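Local atomic coordinates of formate-dependent phosphoribosylglycinamide formyltransferase (Mycobacterium tuberculosis H37Rv, PDB entry 6KHR), a protein that is an enzyme of the ATP-grasp superfamily, carrying an ATP-grasp domain in the middle of its chain. Residues Glu223-Val231 / Glu242-Arg250. Numbering follows the deposited sequence.
Sequences EFLVTMIVV and EFCAPIGHR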
loop_
_atom_site.group_PDB
_atom_site.type_symbol
_atom_site.label_atom_id
_atom_site.label_comp_id
_atom_site.label_asym_id
_atom_site.label_seq_id
_atom_site.Cartn_x
_atom_site.Cartn_y
_atom_site.Cartn_z
ATOM N N GLU A 223 0.258 -31.527 3.366
ATOM C CA GLU A 223 0.383 -31.021 2.000
ATOM C C GLU A 223 0.782 -29.547 2.063
ATOM O O GLU A 223 1.897 -29.176 1.685
ATOM C CB GLU A 223 -0.950 -31.203 1.278
ATOM C CG GLU A 223 -0.961 -31.769 -0.109
ATOM C CD GLU A 223 -2.396 -31.993 -0.577
ATOM O OE1 GLU A 223 -2.833 -31.366 -1.564
ATOM O OE2 GLU A 223 -3.105 -32.788 0.065
ATOM N N PHE A 224 -0.121 -28.702 2.556
ATOM C CA PHE A 224 0.071 -27.256 2.608
ATOM C C PHE A 224 0.024 -26.722 4.029
ATOM O O PHE A 224 -0.825 -27.121 4.829
ATOM C CB PHE A 224 -1.013 -26.484 1.842
ATOM C CG PHE A 224 -1.521 -27.172 0.631
ATOM C CD1 PHE A 224 -0.680 -27.447 -0.430
ATOM C CD2 PHE A 224 -2.861 -27.497 0.527
ATOM C CE1 PHE A 224 -1.160 -28.058 -1.565
ATOM C CE2 PHE A 224 -3.347 -28.121 -0.606
ATOM C CZ PHE A 224 -2.493 -28.400 -1.652
ATOM N N LEU A 225 0.916 -25.790 4.318
ATOM C CA LEU A 225 0.652 -24.791 5.332
ATOM C C LEU A 225 -0.196 -23.683 4.715
ATOM O O LEU A 225 0.012 -23.274 3.568
ATOM C CB LEU A 225 1.953 -24.233 5.887
ATOM C CG LEU A 225 2.865 -25.357 6.376
ATOM C CD1 LEU A 225 4.172 -24.806 6.940
ATOM C CD2 LEU A 225 2.169 -26.280 7.374
ATOM N N VAL A 226 -1.172 -23.209 5.477
ATOM C CA VAL A 226 -2.130 -22.228 4.986
ATOM C C VAL A 226 -2.394 -21.196 6.072
ATOM O O VAL A 226 -2.580 -21.537 7.245
ATOM C CB VAL A 226 -3.433 -22.910 4.521
ATOM C CG1 VAL A 226 -4.602 -21.956 4.596
ATOM C CG2 VAL A 226 -3.258 -23.412 3.092
ATOM N N THR A 227 -2.399 -19.928 5.679
ATOM C CA THR A 227 -2.813 -18.850 6.563
ATOM C C THR A 227 -4.221 -18.380 6.186
ATOM O O THR A 227 -4.461 -17.964 5.050
ATOM C CB THR A 227 -1.823 -17.693 6.512
ATOM O OG1 THR A 227 -0.516 -18.169 6.863
ATOM C CG2 THR A 227 -2.252 -16.593 7.491
ATOM N N MET A 228 -5.145 -18.476 7.148
ATOM C CA MET A 228 -6.497 -17.927 7.030
ATOM C C MET A 228 -6.513 -16.579 7.728
ATOM O O MET A 228 -6.355 -16.511 8.953
ATOM C CB MET A 228 -7.534 -18.849 7.660
ATOM C CG MET A 228 -7.583 -20.235 7.086
ATOM S SD MET A 228 -8.415 -20.227 5.491
ATOM C CE MET A 228 -9.918 -19.361 5.999
ATOM N N ILE A 229 -6.658 -15.511 6.950
ATOM C CA ILE A 229 -6.761 -14.172 7.503
ATOM C C ILE A 229 -8.222 -13.912 7.765
ATOM O O ILE A 229 -9.024 -13.923 6.824
ATOM C CB ILE A 229 -6.208 -13.104 6.555
ATOM C CG1 ILE A 229 -4.720 -13.312 6.281
ATOM C CG2 ILE A 229 -6.449 -11.721 7.186
ATOM C CD1 ILE A 229 -3.861 -13.015 7.446
ATOM N N VAL A 230 -8.559 -13.663 9.034
ATOM C CA VAL A 230 -9.918 -13.356 9.448
ATOM C C VAL A 230 -9.957 -11.910 9.920
ATOM O O VAL A 230 -9.075 -11.455 10.662
ATOM C CB VAL A 230 -10.399 -14.311 10.550
ATOM C CG1 VAL A 230 -11.807 -13.987 10.887
ATOM C CG2 VAL A 230 -10.268 -15.752 10.103
ATOM N N VAL A 231 -10.977 -11.188 9.470
ATOM C CA VAL A 231 -11.142 -9.770 9.738
ATOM C C VAL A 231 -12.443 -9.598 10.487
ATOM O O VAL A 231 -13.494 -10.047 10.016
ATOM C CB VAL A 231 -11.188 -8.944 8.438
ATOM C CG1 VAL A 231 -11.388 -7.446 8.759
ATOM C CG2 VAL A 231 -9.959 -9.209 7.565
ATOM N N GLU A 242 -15.180 -11.338 8.072
ATOM C CA GLU A 242 -14.791 -11.654 6.709
ATOM C C GLU A 242 -13.613 -12.610 6.707
ATOM O O GLU A 242 -12.757 -12.568 7.596
ATOM C CB GLU A 242 -14.384 -10.399 5.943
ATOM C CG GLU A 242 -15.356 -9.262 6.031
ATOM C CD GLU A 242 -16.296 -9.248 4.866
ATOM O OE1 GLU A 242 -17.038 -10.239 4.700
ATOM O OE2 GLU A 242 -16.280 -8.258 4.106
ATOM N N PHE A 243 -13.550 -13.447 5.673
ATOM C CA PHE A 243 -12.445 -14.371 5.480
ATOM C C PHE A 243 -11.674 -14.010 4.217
ATOM O O PHE A 243 -12.256 -13.770 3.160
ATOM C CB PHE A 243 -12.944 -15.811 5.397
ATOM C CG PHE A 243 -13.660 -16.267 6.629
ATOM C CD1 PHE A 243 -15.007 -16.017 6.796
ATOM C CD2 PHE A 243 -12.979 -16.946 7.627
ATOM C CE1 PHE A 243 -15.669 -16.434 7.937
ATOM C CE2 PHE A 243 -13.628 -17.369 8.759
ATOM C CZ PHE A 243 -14.978 -17.114 8.920
ATOM N N CYS A 244 -10.362 -13.985 4.320
ATOM C CA CYS A 244 -9.628 -13.826 3.087
ATOM C C CYS A 244 -9.553 -15.167 2.354
ATOM O O CYS A 244 -9.949 -16.208 2.880
ATOM C CB CYS A 244 -8.262 -13.238 3.387
ATOM S SG CYS A 244 -8.451 -11.518 3.940
ATOM N N ALA A 245 -9.117 -15.124 1.096
ATOM C CA ALA A 245 -8.803 -16.358 0.386
ATOM C C ALA A 245 -7.588 -17.011 1.036
ATOM O O ALA A 245 -6.660 -16.310 1.451
ATOM C CB ALA A 245 -8.533 -16.106 -1.107
ATOM N N PRO A 246 -7.573 -18.339 1.148
ATOM C CA PRO A 246 -6.458 -19.018 1.823
ATOM C C PRO A 246 -5.128 -18.572 1.248
ATOM O O PRO A 246 -4.988 -18.400 0.034
ATOM C CB PRO A 246 -6.716 -20.503 1.536
ATOM C CG PRO A 246 -8.165 -20.587 1.282
ATOM C CD PRO A 246 -8.551 -19.291 0.600
ATOM N N ILE A 247 -4.147 -18.383 2.125
ATOM C CA ILE A 247 -2.792 -18.025 1.733
ATOM C C ILE A 247 -1.913 -19.238 2.010
ATOM O O ILE A 247 -1.811 -19.680 3.164
ATOM C CB ILE A 247 -2.302 -16.775 2.479
ATOM C CG1 ILE A 247 -3.129 -15.551 2.097
ATOM C CG2 ILE A 247 -0.819 -16.465 2.183
ATOM C CD1 ILE A 247 -2.694 -14.307 2.924
ATOM N N GLY A 248 -1.323 -19.814 0.947
ATOM C CA GLY A 248 -0.353 -20.888 1.104
ATOM C C GLY A 248 1.039 -20.324 1.346
ATOM O O GLY A 248 1.405 -19.280 0.805
ATOM N N HIS A 249 1.822 -21.017 2.172
ATOM C CA HIS A 249 3.172 -20.539 2.459
ATOM C C HIS A 249 4.083 -21.699 2.834
ATOM O O HIS A 249 3.634 -22.819 3.092
ATOM C CB HIS A 249 3.187 -19.465 3.559
ATOM C CG HIS A 249 2.691 -19.926 4.895
ATOM N ND1 HIS A 249 3.515 -20.502 5.843
ATOM C CD2 HIS A 249 1.458 -19.857 5.462
ATOM C CE1 HIS A 249 2.808 -20.779 6.925
ATOM N NE2 HIS A 249 1.556 -20.405 6.717
ATOM N N ARG A 250 5.386 -21.406 2.844
ATOM C CA ARG A 250 6.427 -22.406 3.055
ATOM C C ARG A 250 7.797 -21.736 3.101
ATOM O O ARG A 250 8.002 -20.654 2.539
ATOM C CB ARG A 250 6.409 -23.477 1.956
ATOM C CG ARG A 250 7.231 -23.144 0.734
ATOM C CD ARG A 250 7.302 -24.349 -0.155
ATOM N NE ARG A 250 7.820 -23.978 -1.460
ATOM C CZ ARG A 250 9.109 -23.878 -1.749
ATOM N NH1 ARG A 250 10.028 -24.142 -0.823
ATOM N NH2 ARG A 250 9.476 -23.513 -2.972
#
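Val231 and Glu242 show how two neighbouring antiparallel strands can stay paired although one of them is interrupted. Their backbones exchange two hydrogen bonds, Val231 N to Glu242 O and Glu242 N to Val231 O, and Cys244 N continues the ladder onto Ile229 O at 2.8 Å. A second ladder opens at Thr227, whose N reaches Ile247 O and whose O accepts from Ile247 N at 3.0 Å. Between the ladders the register slips by one residue at Ala245, which is skipped in the pairing.

Apolar contacts divide between the two faces of the sheet. On one, Val230 CG2 lies 3.9 Å from Phe243 CD2, side by side, while Met228 SD and Val226 CG1 meet the Pro246 ring; helix 267-284 covers this side. On the other, Ile229 CB packs on Cys244 CB, and CG1 of Ile229 touches Ile247 CD1 at 4.0 Å.

The His249 ring meets Leu225. Its CG sits between the backbone N and the carbonyl carbon (chi1 62°), which lays one ring face against Leu225 CB, a CH-pi contact 4.0 Å from the centroid. Glu293, on strand 288-297, divides its carboxylate: OE1 hydrogen-bonds Thr227 OG1, OE2 His249 NE2. The two segments are the arms of a beta hairpin, locally broken, within the antiparallel sheet of the ATP-grasp fold.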